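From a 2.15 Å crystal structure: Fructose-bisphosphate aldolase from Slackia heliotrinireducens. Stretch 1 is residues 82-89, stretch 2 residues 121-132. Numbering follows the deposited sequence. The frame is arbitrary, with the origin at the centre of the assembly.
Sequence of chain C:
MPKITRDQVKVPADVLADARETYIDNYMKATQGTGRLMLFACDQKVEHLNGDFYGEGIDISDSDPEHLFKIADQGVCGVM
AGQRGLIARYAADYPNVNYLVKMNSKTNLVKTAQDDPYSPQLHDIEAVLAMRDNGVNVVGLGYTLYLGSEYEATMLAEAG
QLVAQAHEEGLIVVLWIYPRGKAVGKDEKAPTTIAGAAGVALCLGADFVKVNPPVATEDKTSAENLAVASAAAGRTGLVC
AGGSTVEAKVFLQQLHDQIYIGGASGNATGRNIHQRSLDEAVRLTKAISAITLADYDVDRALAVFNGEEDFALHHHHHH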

ATOM      1  N   GLY C  82     -17.337 -14.815  15.732  1.00 27.57           N
ATOM      2  CA  GLY C  82     -16.140 -14.450  16.489  1.00 27.42           C
ATOM      3  C   GLY C  82     -14.900 -14.346  15.623  1.00 26.07           C
ATOM      4  O   GLY C  82     -14.907 -14.772  14.463  1.00 26.69           O
ATOM      5  N   GLN C  83     -13.832 -13.782  16.187  1.00 24.16           N
ATOM      6  CA  GLN C  83     -12.555 -13.666  15.480  1.00 24.84           C
ATOM      7  C   GLN C  83     -11.964 -15.038  15.171  1.00 25.77           C
ATOM      8  O   GLN C  83     -12.209 -16.009  15.900  1.00 25.48           O
ATOM      9  CB  GLN C  83     -11.555 -12.833  16.286  1.00 25.06           C
ATOM     10  CG  GLN C  83     -11.861 -11.342  16.337  1.00 25.33           C
ATOM     11  CD  GLN C  83     -12.823 -10.976  17.453  1.00 26.81           C
ATOM     12  OE1 GLN C  83     -13.186 -11.820  18.283  1.00 28.39           O
ATOM     13  NE2 GLN C  83     -13.245  -9.711  17.480  1.00 22.94           N
ATOM     14  N   ARG C  84     -11.197 -15.103  14.082  1.00 25.69           N
ATOM     15  CA  ARG C  84     -10.524 -16.329  13.636  1.00 24.90           C
ATOM     16  C   ARG C  84      -9.741 -16.996  14.768  1.00 25.08           C
ATOM     17  O   ARG C  84      -9.875 -18.202  14.990  1.00 25.03           O
ATOM     18  CB  ARG C  84      -9.592 -16.010  12.460  1.00 24.17           C
ATOM     19  CG  ARG C  84      -8.970 -17.208  11.747  1.00 23.37           C
ATOM     20  CD  ARG C  84      -7.616 -16.845  11.138  1.00 23.78           C
ATOM     21  NE  ARG C  84      -6.669 -16.453  12.182  1.00 24.82           N
ATOM     22  CZ  ARG C  84      -5.852 -17.293  12.819  1.00 23.62           C
ATOM     23  NH1 ARG C  84      -5.827 -18.584  12.505  1.00 21.22           N
ATOM     24  NH2 ARG C  84      -5.049 -16.841  13.774  1.00 23.14           N
ATOM     25  N   GLY C  85      -8.940 -16.203  15.481  1.00 24.70           N
ATOM     26  CA  GLY C  85      -8.093 -16.709  16.559  1.00 24.69           C
ATOM     27  C   GLY C  85      -8.871 -17.318  17.709  1.00 25.52           C
ATOM     28  O   GLY C  85      -8.548 -18.416  18.173  1.00 27.91           O
ATOM     29  N   LEU C  86      -9.902 -16.602  18.154  1.00 24.30           N
ATOM     30  CA  LEU C  86     -10.772 -17.051  19.232  1.00 24.65           C
ATOM     31  C   LEU C  86     -11.398 -18.401  18.893  1.00 25.25           C
ATOM     32  O   LEU C  86     -11.335 -19.345  19.692  1.00 24.44           O
ATOM     33  CB  LEU C  86     -11.859 -16.007  19.499  1.00 25.03           C
ATOM     34  CG  LEU C  86     -12.960 -16.356  20.504  1.00 26.03           C
ATOM     35  CD1 LEU C  86     -12.419 -16.389  21.926  1.00 24.51           C
ATOM     36  CD2 LEU C  86     -14.103 -15.362  20.382  1.00 28.01           C
ATOM     37  N   ILE C  87     -11.988 -18.480  17.702  1.00 23.76           N
ATOM     38  CA  ILE C  87     -12.558 -19.721  17.194  1.00 25.05           C
ATOM     39  C   ILE C  87     -11.503 -20.840  17.120  1.00 27.23           C
ATOM     40  O   ILE C  87     -11.771 -21.968  17.532  1.00 28.23           O
ATOM     41  CB  ILE C  87     -13.266 -19.504  15.833  1.00 25.53           C
ATOM     42  CG1 ILE C  87     -14.452 -18.540  15.996  1.00 24.75           C
ATOM     43  CG2 ILE C  87     -13.755 -20.826  15.262  1.00 25.66           C
ATOM     44  CD1 ILE C  87     -15.063 -18.056  14.689  1.00 24.99           C
ATOM     45  N   ALA C  88     -10.304 -20.515  16.638  1.00 27.28           N
ATOM     46  CA  ALA C  88      -9.224 -21.500  16.492  1.00 28.03           C
ATOM     47  C   ALA C  88      -8.819 -22.173  17.808  1.00 26.93           C
ATOM     48  O   ALA C  88      -8.446 -23.351  17.816  1.00 26.33           O
ATOM     49  CB  ALA C  88      -8.009 -20.860  15.834  1.00 26.36           C
ATOM     50  N   ARG C  89      -8.900 -21.432  18.911  1.00 26.68           N
ATOM     51  CA  ARG C  89      -8.423 -21.931  20.201  1.00 28.50           C
ATOM     52  C   ARG C  89      -9.404 -22.881  20.879  1.00 27.20           C
ATOM     53  O   ARG C  89      -9.016 -23.638  21.765  1.00 28.16           O
ATOM     54  CB  ARG C  89      -8.076 -20.781  21.156  1.00 31.26           C
ATOM     55  CG  ARG C  89      -7.157 -19.708  20.585  1.00 37.68           C
ATOM     56  CD  ARG C  89      -5.744 -20.196  20.314  1.00 41.49           C
ATOM     57  NE  ARG C  89      -5.033 -20.596  21.528  1.00 42.66           N
ATOM     58  CZ  ARG C  89      -3.748 -20.937  21.557  1.00 37.93           C
ATOM     59  NH1 ARG C  89      -3.027 -20.909  20.444  1.00 33.76           N
ATOM     60  NH2 ARG C  89      -3.179 -21.299  22.700  1.00 42.11           N
ATOM     61  N   GLN C 121      -9.276  -5.431   8.163  1.00 21.67           N
ATOM     62  CA  GLN C 121      -9.274  -6.868   7.942  1.00 22.43           C
ATOM     63  C   GLN C 121      -8.035  -7.443   8.622  1.00 23.65           C
ATOM     64  O   GLN C 121      -6.929  -6.956   8.420  1.00 24.39           O
ATOM     65  CB  GLN C 121      -9.277  -7.199   6.455  1.00 22.32           C
ATOM     66  CG  GLN C 121      -9.425  -8.687   6.181  1.00 24.13           C
ATOM     67  CD  GLN C 121      -9.647  -8.997   4.714  1.00 26.29           C
ATOM     68  OE1 GLN C 121     -10.194  -8.177   3.971  1.00 26.85           O
ATOM     69  NE2 GLN C 121      -9.233 -10.189   4.289  1.00 23.36           N
ATOM     70  N   LEU C 122      -8.236  -8.467   9.441  1.00 24.64           N
ATOM     71  CA  LEU C 122      -7.187  -8.971  10.325  1.00 22.31           C
ATOM     72  C   LEU C 122      -6.266  -9.986   9.666  1.00 23.03           C
ATOM     73  O   LEU C 122      -5.158 -10.202  10.136  1.00 24.35           O
ATOM     74  CB  LEU C 122      -7.806  -9.557  11.596  1.00 21.05           C
ATOM     75  CG  LEU C 122      -8.641  -8.586  12.436  1.00 21.52           C
ATOM     76  CD1 LEU C 122      -9.391  -9.318  13.545  1.00 21.41           C
ATOM     77  CD2 LEU C 122      -7.786  -7.458  13.006  1.00 21.53           C
ATOM     78  N   HIS C 123      -6.722 -10.595   8.575  1.00 22.75           N
ATOM     79  CA  HIS C 123      -5.959 -11.619   7.851  1.00 24.14           C
ATOM     80  C   HIS C 123      -6.661 -11.882   6.555  1.00 23.88           C
ATOM     81  O   HIS C 123      -7.798 -11.460   6.375  1.00 26.13           O
ATOM     82  CB  HIS C 123      -5.895 -12.910   8.668  1.00 24.40           C
ATOM     83  CG  HIS C 123      -7.225 -13.299   9.267  1.00 24.71           C
ATOM     84  ND1 HIS C 123      -8.197 -13.894   8.548  1.00 22.32           N
ATOM     85  CD2 HIS C 123      -7.741 -13.108  10.548  1.00 24.50           C
ATOM     86  CE1 HIS C 123      -9.274 -14.090   9.330  1.00 22.71           C
ATOM     87  NE2 HIS C 123      -8.995 -13.608  10.553  1.00 25.49           N
ATOM     88  N   ASP C 124      -6.016 -12.595   5.639  1.00 23.40           N
ATOM     89  CA  ASP C 124      -6.664 -12.921   4.370  1.00 26.14           C
ATOM     90  C   ASP C 124      -7.743 -14.005   4.523  1.00 26.08           C
ATOM     91  O   ASP C 124      -7.831 -14.676   5.562  1.00 24.56           O
ATOM     92  CB  ASP C 124      -5.635 -13.292   3.288  1.00 26.52           C
ATOM     93  CG  ASP C 124      -4.769 -14.491   3.667  1.00 29.71           C
ATOM     94  OD1 ASP C 124      -5.200 -15.350   4.471  1.00 32.80           O
ATOM     95  OD2 ASP C 124      -3.642 -14.581   3.139  1.00 33.56           O
ATOM     96  N   ILE C 125      -8.559 -14.162   3.483  1.00 27.45           N
ATOM     97  CA  ILE C 125      -9.604 -15.176   3.476  1.00 27.61           C
ATOM     98  C   ILE C 125      -9.010 -16.586   3.509  1.00 27.21           C
ATOM     99  O   ILE C 125      -9.584 -17.488   4.114  1.00 29.60           O
ATOM    100  CB  ILE C 125     -10.579 -15.000   2.285  1.00 29.25           C
ATOM    101  CG1 ILE C 125     -11.800 -15.919   2.443  1.00 29.88           C
ATOM    102  CG2 ILE C 125      -9.875 -15.210   0.943  1.00 30.67           C
ATOM    103  CD1 ILE C 125     -12.962 -15.567   1.536  1.00 34.20           C
ATOM    104  N   GLU C 126      -7.850 -16.754   2.879  1.00 28.11           N
ATOM    105  CA  GLU C 126      -7.164 -18.046   2.819  1.00 30.10           C
ATOM    106  C   GLU C 126      -6.922 -18.652   4.199  1.00 28.22           C
ATOM    107  O   GLU C 126      -6.995 -19.867   4.359  1.00 32.92           O
ATOM    108  CB  GLU C 126      -5.845 -17.927   2.045  1.00 31.55           C
ATOM    109  CG  GLU C 126      -6.001 -17.857   0.526  1.00 36.12           C
ATOM    110  CD  GLU C 126      -6.350 -16.469  -0.003  1.00 37.38           C
ATOM    111  OE1 GLU C 126      -6.498 -15.513   0.793  1.00 35.79           O
ATOM    112  OE2 GLU C 126      -6.471 -16.328  -1.237  1.00 45.56           O
ATOM    113  N   ALA C 127      -6.648 -17.806   5.191  1.00 27.24           N
ATOM    114  CA  ALA C 127      -6.482 -18.254   6.577  1.00 27.24           C
ATOM    115  C   ALA C 127      -7.740 -18.963   7.091  1.00 27.91           C
ATOM    116  O   ALA C 127      -7.651 -19.976   7.791  1.00 27.90           O
ATOM    117  CB  ALA C 127      -6.128 -17.081   7.481  1.00 23.15           C
ATOM    118  N   VAL C 128      -8.905 -18.428   6.731  1.00 27.48           N
ATOM    119  CA  VAL C 128     -10.189 -18.996   7.140  1.00 27.86           C
ATOM    120  C   VAL C 128     -10.474 -20.294   6.376  1.00 28.33           C
ATOM    121  O   VAL C 128     -10.981 -21.264   6.949  1.00 28.49           O
ATOM    122  CB  VAL C 128     -11.338 -17.984   6.946  1.00 27.35           C
ATOM    123  CG1 VAL C 128     -12.671 -18.588   7.366  1.00 28.35           C
ATOM    124  CG2 VAL C 128     -11.066 -16.706   7.731  1.00 25.97           C
ATOM    125  N   LEU C 129     -10.132 -20.300   5.088  1.00 28.87           N
ATOM    126  CA  LEU C 129     -10.292 -21.474   4.227  1.00 30.23           C
ATOM    127  C   LEU C 129      -9.467 -22.659   4.714  1.00 32.05           C
ATOM    128  O   LEU C 129      -9.928 -23.802   4.662  1.00 34.61           O
ATOM    129  CB  LEU C 129      -9.900 -21.132   2.788  1.00 32.36           C
ATOM    130  CG  LEU C 129     -10.956 -20.639   1.791  1.00 33.47           C
ATOM    131  CD1 LEU C 129     -12.012 -19.739   2.424  1.00 32.60           C
ATOM    132  CD2 LEU C 129     -10.289 -19.949   0.607  1.00 31.38           C
ATOM    133  N   ALA C 130      -8.253 -22.377   5.186  1.00 32.53           N
ATOM    134  CA  ALA C 130      -7.355 -23.401   5.718  1.00 33.89           C
ATOM    135  C   ALA C 130      -7.951 -24.031   6.969  1.00 33.38           C
ATOM    136  O   ALA C 130      -7.868 -25.242   7.173  1.00 34.08           O
ATOM    137  CB  ALA C 130      -5.985 -22.805   6.021  1.00 33.83           C
HETATM  138  N   MSE C 131      -8.563 -23.194   7.796  1.00 31.19           N
HETATM  139  CA  MSE C 131      -9.188 -23.648   9.020  1.00 31.46           C
HETATM  140  C   MSE C 131     -10.431 -24.498   8.722  1.00 32.34           C
HETATM  141  O   MSE C 131     -10.645 -25.531   9.361  1.00 31.36           O
HETATM  142  CB  MSE C 131      -9.530 -22.445   9.885  1.00 30.15           C
HETATM  143  CG  MSE C 131      -9.680 -22.759  11.339  1.00 33.78           C
HETATM  144 SE   MSE C 131      -9.659 -21.133  12.397  1.00 44.46          SE
HETATM  145  CE  MSE C 131     -11.208 -21.509  13.466  1.00 40.23           C
ATOM    146  N   ARG C 132     -11.230 -24.056   7.746  1.00 31.08           N
ATOM    147  CA  ARG C 132     -12.385 -24.805   7.237  1.00 32.75           C
ATOM    148  C   ARG C 132     -11.971 -26.192   6.747  1.00 33.00           C
ATOM    149  O   ARG C 132     -12.644 -27.186   7.021  1.00 34.25           O
ATOM    150  CB  ARG C 132     -13.062 -24.036   6.089  1.00 33.71           C
ATOM    151  CG  ARG C 132     -14.192 -24.796   5.385  1.00 32.33           C
ATOM    152  CD  ARG C 132     -14.411 -24.311   3.954  1.00 30.87           C
ATOM    153  NE  ARG C 132     -13.213 -24.497   3.134  1.00 31.05           N
ATOM    154  CZ  ARG C 132     -13.064 -24.070   1.881  1.00 34.41           C
ATOM    155  NH1 ARG C 132     -14.038 -23.413   1.259  1.00 35.52           N
ATOM    156  NH2 ARG C 132     -11.923 -24.301   1.242  1.00 36.49           N
TER
HETATM  157  O   HOH W   1      -5.986 -19.792  10.042  1.00 21.69           O
HETATM  158  O   HOH W   2     -10.619 -12.764  12.569  1.00 23.01           O

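No direct hydrogen bond joins the two stretches; two waters carry the polar link, and both bind R84. One accepts from R84 NH1 (2.7 Å to its oxygen) and donates to A127 O (2.8 Å). The other accepts from R84 N at 2.8 Å and lies 2.7 Å from H123 NE2. Being at the start of its helix, R84 has a backbone NH free for such a partner.

The helices, 84–89 and 125–132, run nearly parallel, their directions 15° apart and their axes 11.5 Å apart at closest approach. The long aliphatic part of R84 finds room beside A127, whose small side chain lies 4.0 Å away (R84 CD to A127 CB), and the same CD sits over the face of the H123 ring, 3.6 Å from its centroid, in a CH-π contact. H123 is steadied by its own bond from ND1 to D124 O (3.1 Å), while D124 caps the second helix, its OD1 accepting from A127 N at 2.9 Å.

Farther along, the contact turns apolar. M131, a selenomethionine, points toward the first helix, and its flexible, unbranched chain reaches I87, with M131 CE 3.2 Å from I87 CG2, a tight approach. M131 SE lies 3.8 Å from A88 CB, against the small methyl of A88, an apolar match.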